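Local coordinates for mRNA-binding protein PUF3 (PDB 3K49), which binds the 3' UTR of mRNAs for mitochondrial proteins through its Pumilio repeats, brings them near mitochondria and promotes deadenylation and decay of the COX17 message, at residues Phe88-Lys91 with Ile92-Asn95; Gly103-Lys106 with Gln107-Gln111. All coordinates share one frame; numbering follows the deposited sequence.

Interaction 1 (Phe88-Lys91 with Ile92-Asn95); sequences FGSK and IQKN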
loop_
_atom_site.group_PDB
_atom_site.type_symbol
_atom_site.label_atom_id
_atom_site.label_comp_id
_atom_site.label_asym_id
_atom_site.label_seq_id
_atom_site.Cartn_x
_atom_site.Cartn_y
_atom_site.Cartn_z
ATOM N N PHE A 88 6.321 25.809 -1.365
ATOM C CA PHE A 88 6.182 27.166 -1.901
ATOM C C PHE A 88 7.442 27.983 -1.726
ATOM O O PHE A 88 7.463 29.159 -2.058
ATOM C CB PHE A 88 4.981 27.886 -1.263
ATOM C CG PHE A 88 3.676 27.237 -1.593
ATOM C CD1 PHE A 88 3.011 26.463 -0.661
ATOM C CD2 PHE A 88 3.144 27.346 -2.872
ATOM C CE1 PHE A 88 1.818 25.827 -0.988
ATOM C CE2 PHE A 88 1.953 26.713 -3.210
ATOM C CZ PHE A 88 1.290 25.950 -2.262
ATOM N N GLY A 89 8.492 27.351 -1.210
ATOM C CA GLY A 89 9.722 28.051 -0.900
ATOM C C GLY A 89 10.620 28.249 -2.100
ATOM O O GLY A 89 10.432 27.613 -3.142
ATOM N N SER A 90 11.591 29.148 -1.946
ATOM C CA SER A 90 12.638 29.343 -2.939
ATOM C C SER A 90 13.792 28.353 -2.740
ATOM O O SER A 90 13.993 27.818 -1.644
ATOM C CB SER A 90 13.184 30.771 -2.849
ATOM O OG SER A 90 13.822 30.971 -1.602
ATOM N N LYS A 91 14.562 28.142 -3.801
ATOM C CA LYS A 91 15.764 27.316 -3.734
ATOM C C LYS A 91 16.610 27.643 -2.503
ATOM O O LYS A 91 16.946 26.770 -1.699
ATOM C CB LYS A 91 16.590 27.497 -5.008
ATOM C CG LYS A 91 17.044 26.195 -5.654
ATOM C CD LYS A 91 17.293 26.399 -7.151
ATOM C CE LYS A 91 17.209 25.093 -7.934
ATOM N NZ LYS A 91 17.195 25.340 -9.400
ATOM N N ILE A 92 16.954 28.912 -2.361
ATOM C CA ILE A 92 17.723 29.374 -1.218
ATOM C C ILE A 92 17.104 28.898 0.092
ATOM O O ILE A 92 17.817 28.495 1.000
ATOM C CB ILE A 92 17.808 30.912 -1.184
ATOM C CG1 ILE A 92 18.412 31.443 -2.486
ATOM C CG2 ILE A 92 18.618 31.376 0.017
ATOM C CD1 ILE A 92 19.812 30.934 -2.759
ATOM N N GLN A 93 15.780 28.967 0.203
ATOM C CA GLN A 93 15.102 28.580 1.447
ATOM C C GLN A 93 15.092 27.065 1.654
ATOM O O GLN A 93 15.345 26.571 2.746
ATOM C CB GLN A 93 13.684 29.155 1.491
ATOM C CG GLN A 93 13.696 30.644 1.794
ATOM C CD GLN A 93 12.432 31.366 1.395
ATOM O OE1 GLN A 93 11.551 30.810 0.742
ATOM N NE2 GLN A 93 12.344 32.624 1.780
ATOM N N LYS A 94 14.803 26.335 0.590
ATOM C CA LYS A 94 14.854 24.897 0.635
ATOM C C LYS A 94 16.259 24.410 1.014
ATOM O O LYS A 94 16.389 23.573 1.900
ATOM C CB LYS A 94 14.360 24.313 -0.698
ATOM C CG LYS A 94 12.864 24.520 -0.901
ATOM C CD LYS A 94 12.308 23.700 -2.044
ATOM C CE LYS A 94 12.134 24.507 -3.310
ATOM N NZ LYS A 94 11.191 23.822 -4.262
ATOM N N ASN A 95 17.297 24.954 0.376
ATOM C CA ASN A 95 18.681 24.581 0.675
ATOM C C ASN A 95 19.018 24.794 2.145
ATOM O O ASN A 95 19.726 24.001 2.762
ATOM C CB ASN A 95 19.669 25.374 -0.182
ATOM C CG ASN A 95 19.577 25.033 -1.658
ATOM O OD1 ASN A 95 18.947 24.042 -2.046
ATOM N ND2 ASN A 95 20.207 25.860 -2.496
#

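Interaction 2 (Gly103-Lys106 with Gln107-Gln111); sequences GNMK and QLSLQ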
loop_
_atom_site.group_PDB
_atom_site.type_symbol
_atom_site.label_atom_id
_atom_site.label_comp_id
_atom_site.label_asym_id
_atom_site.label_seq_id
_atom_site.Cartn_x
_atom_site.Cartn_y
_atom_site.Cartn_z
ATOM N N GLY A 103 22.943 15.475 9.082
ATOM C CA GLY A 103 23.407 14.950 10.357
ATOM C C GLY A 103 22.267 14.591 11.288
ATOM O O GLY A 103 22.500 14.087 12.382
ATOM N N ASN A 104 21.033 14.853 10.853
ATOM C CA ASN A 104 19.856 14.650 11.695
ATOM C C ASN A 104 18.791 13.799 11.054
ATOM O O ASN A 104 17.702 13.663 11.606
ATOM C CB ASN A 104 19.234 15.988 12.090
ATOM C CG ASN A 104 20.236 16.928 12.718
ATOM O OD1 ASN A 104 20.760 16.653 13.795
ATOM N ND2 ASN A 104 20.515 18.046 12.040
ATOM N N MET A 105 19.099 13.225 9.894
ATOM C CA MET A 105 18.124 12.409 9.182
ATOM C C MET A 105 17.460 11.368 10.052
ATOM O O MET A 105 16.235 11.318 10.110
ATOM C CB MET A 105 18.731 11.729 7.953
ATOM C CG MET A 105 18.371 12.407 6.651
ATOM S SD MET A 105 16.587 12.478 6.373
ATOM C CE MET A 105 16.280 10.897 5.579
ATOM N N LYS A 106 18.268 10.535 10.711
ATOM C CA LYS A 106 17.748 9.395 11.464
ATOM C C LYS A 106 16.774 9.857 12.531
ATOM O O LYS A 106 15.645 9.365 12.625
ATOM C CB LYS A 106 18.891 8.588 12.089
ATOM C CG LYS A 106 18.481 7.203 12.557
ATOM C CD LYS A 106 19.689 6.299 12.734
ATOM C CE LYS A 106 19.351 5.118 13.620
ATOM N NZ LYS A 106 20.491 4.166 13.745
ATOM N N GLN A 107 17.209 10.829 13.319
ATOM C CA GLN A 107 16.392 11.332 14.404
ATOM C C GLN A 107 15.065 11.891 13.897
ATOM O O GLN A 107 14.001 11.535 14.410
ATOM C CB GLN A 107 17.168 12.388 15.171
ATOM C CG GLN A 107 16.391 13.028 16.293
ATOM C CD GLN A 107 17.291 13.836 17.203
ATOM O OE1 GLN A 107 18.306 14.388 16.766
ATOM N NE2 GLN A 107 16.937 13.898 18.479
ATOM N N LEU A 108 15.127 12.755 12.884
ATOM C CA LEU A 108 13.916 13.327 12.308
ATOM C C LEU A 108 13.026 12.228 11.733
ATOM O O LEU A 108 11.806 12.239 11.888
ATOM C CB LEU A 108 14.265 14.345 11.222
ATOM C CG LEU A 108 15.091 15.511 11.740
ATOM C CD1 LEU A 108 15.546 16.374 10.590
ATOM C CD2 LEU A 108 14.273 16.286 12.750
ATOM N N SER A 109 13.640 11.257 11.089
ATOM C CA SER A 109 12.857 10.236 10.414
ATOM C C SER A 109 12.095 9.373 11.413
ATOM O O SER A 109 11.062 8.804 11.080
ATOM C CB SER A 109 13.739 9.386 9.506
ATOM O OG SER A 109 14.227 10.172 8.433
ATOM N N LEU A 110 12.590 9.301 12.642
ATOM C CA LEU A 110 11.921 8.512 13.674
ATOM C C LEU A 110 10.839 9.290 14.472
ATOM O O LEU A 110 9.985 8.696 15.151
ATOM C CB LEU A 110 12.961 7.830 14.586
ATOM C CG LEU A 110 13.940 6.855 13.898
ATOM C CD1 LEU A 110 15.225 6.622 14.710
ATOM C CD2 LEU A 110 13.253 5.541 13.565
ATOM N N GLN A 111 10.845 10.613 14.353
ATOM C CA GLN A 111 9.860 11.434 15.057
ATOM C C GLN A 111 8.518 11.432 14.334
ATOM O O GLN A 111 8.458 11.409 13.099
ATOM C CB GLN A 111 10.374 12.861 15.227
ATOM C CG GLN A 111 11.563 12.986 16.170
ATOM C CD GLN A 111 12.094 14.484 16.282
ATOM O OE1 GLN A 111 12.836 14.864 15.457
ATOM N NE2 GLN A 111 11.688 15.226 17.282
#

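Interaction 1 (Phe88-Lys91 with Ile92-Asn95)
Ser-90 and Gln-93 cap the start of helix 91-101 with a reciprocal pair of bonds, a capping box. The side chain of Gln-93 reaches back, and its OE1 accepts from Ser-90 N at 3.2 Å. That bond is nearly straight at the hydrogen (176°), though the donor is tilted from the amide carbonyl plane. In return Ser-90 OG, at the N-cap, takes a weak bond from Gln-93 N at 3.3 Å. The Ser-90 chi1 of 65° sets OG between its own N and carbonyl carbon, within weak bonding distance of Gln-93 N. Gln-93 CG packs beside that oxygen at 3.4 Å. An alanine in place of Gln-93 would probably leave Ser-90 N without its acceptor and the capping box half formed. The first helix bonds start at the cap residue itself: Lys-94 N to Ser-90 O at 2.8 Å, then Asn-95 N to Lys-91 O. Lys-94 bends at chi3 (-100°); its CE lies 3.5 Å from Gly-89 O, and its NZ makes a weak bond to Phe-86 O. The cap joins helix 79-88 to helix 91-101 within Pumilio repeat 2. Gln-93 rests on Glu-59 and Phe-62 of helix 55-65, while Asn-95 OD1 accepts from Gln-129 NE2 of helix 127-134.

Interaction 2 (Gly103-Lys106 with Gln107-Gln111)
Lys-106, Asn-104 and Gln-107 bury the most surface in this short helix and its N-cap. Lys-106 and Leu-110 are one turn apart. Their side chains lie side by side and point the same way, with Lys-106 CG 3.9 Å from Leu-110 CD1. Lys-106 starts with CG anti to its own N (chi1 -164°) and stays extended. This carries the ammonium away from the turn, and NZ hydrogen-bonds to Ser-140 OG. The backbone bond from Leu-110 N to Lys-106 O is weak.

Asn-104 holds the N-cap position, but its side chain makes no capping bond. Its ND2 instead donates to Gln-100 O. Its CB meets the CD1 branch of Leu-108 at 4.0 Å, a plain aliphatic touch. Its carbonyl oxygen does more: Leu-108 N donates to it at 3.0 Å and 173°, and Leu-108 CG packs against the same oxygen. Gln-107 follows Lys-106 directly in the chain, so much of their contact is the peptide link itself. Beyond that it comes close through its root, with CB 3.8 Å from Asn-104 O, and the rest of its extended chain leads off from the turn.

Met-105 O is gripped twice by Ser-109. The backbone N donates at 2.8 Å. The hydroxyl OG donates at 2.9 Å from above the carbonyl plane. A chi1 of -67° places OG beside its own N and anti to the carbonyl carbon, near enough to reach Met-105 O. This bond satisfies the hydroxyl of a buried serine. Met-105 CE lies 3.6 Å from that OG.

Helix 105-110 is a short helix of Pumilio repeat 3. Met-105, Leu-108 and Ser-109 touch Ile-118 of helix 114-124. Leu-108 also touches Ile-70 and Asn-74 of helix 69-74, and Lys-106 and Leu-110 pack on Met-144 of helix 141-146.

Overall arrangement
Both contacts are local helix turns, and they follow each other in the chain. Interaction 1 starts helix 91-101 in Pumilio repeat 2; interaction 2 spans helix 105-110 and its ends in repeat 3. Their nearest atoms are about 11 Å apart, so they do not touch. Interaction 1 is a surface contact and is mostly polar: two side chains and the backbone share the bonds at the helix start. Interaction 2 is partly buried. It pairs a serine-to-carbonyl bond with aliphatic packing, and its N-cap asparagine bonds to a carbonyl of the preceding helix rather than capping. The second also lies nearer the bound RNA, about 6 Å at the nearest atom, against about 11 Å for the first.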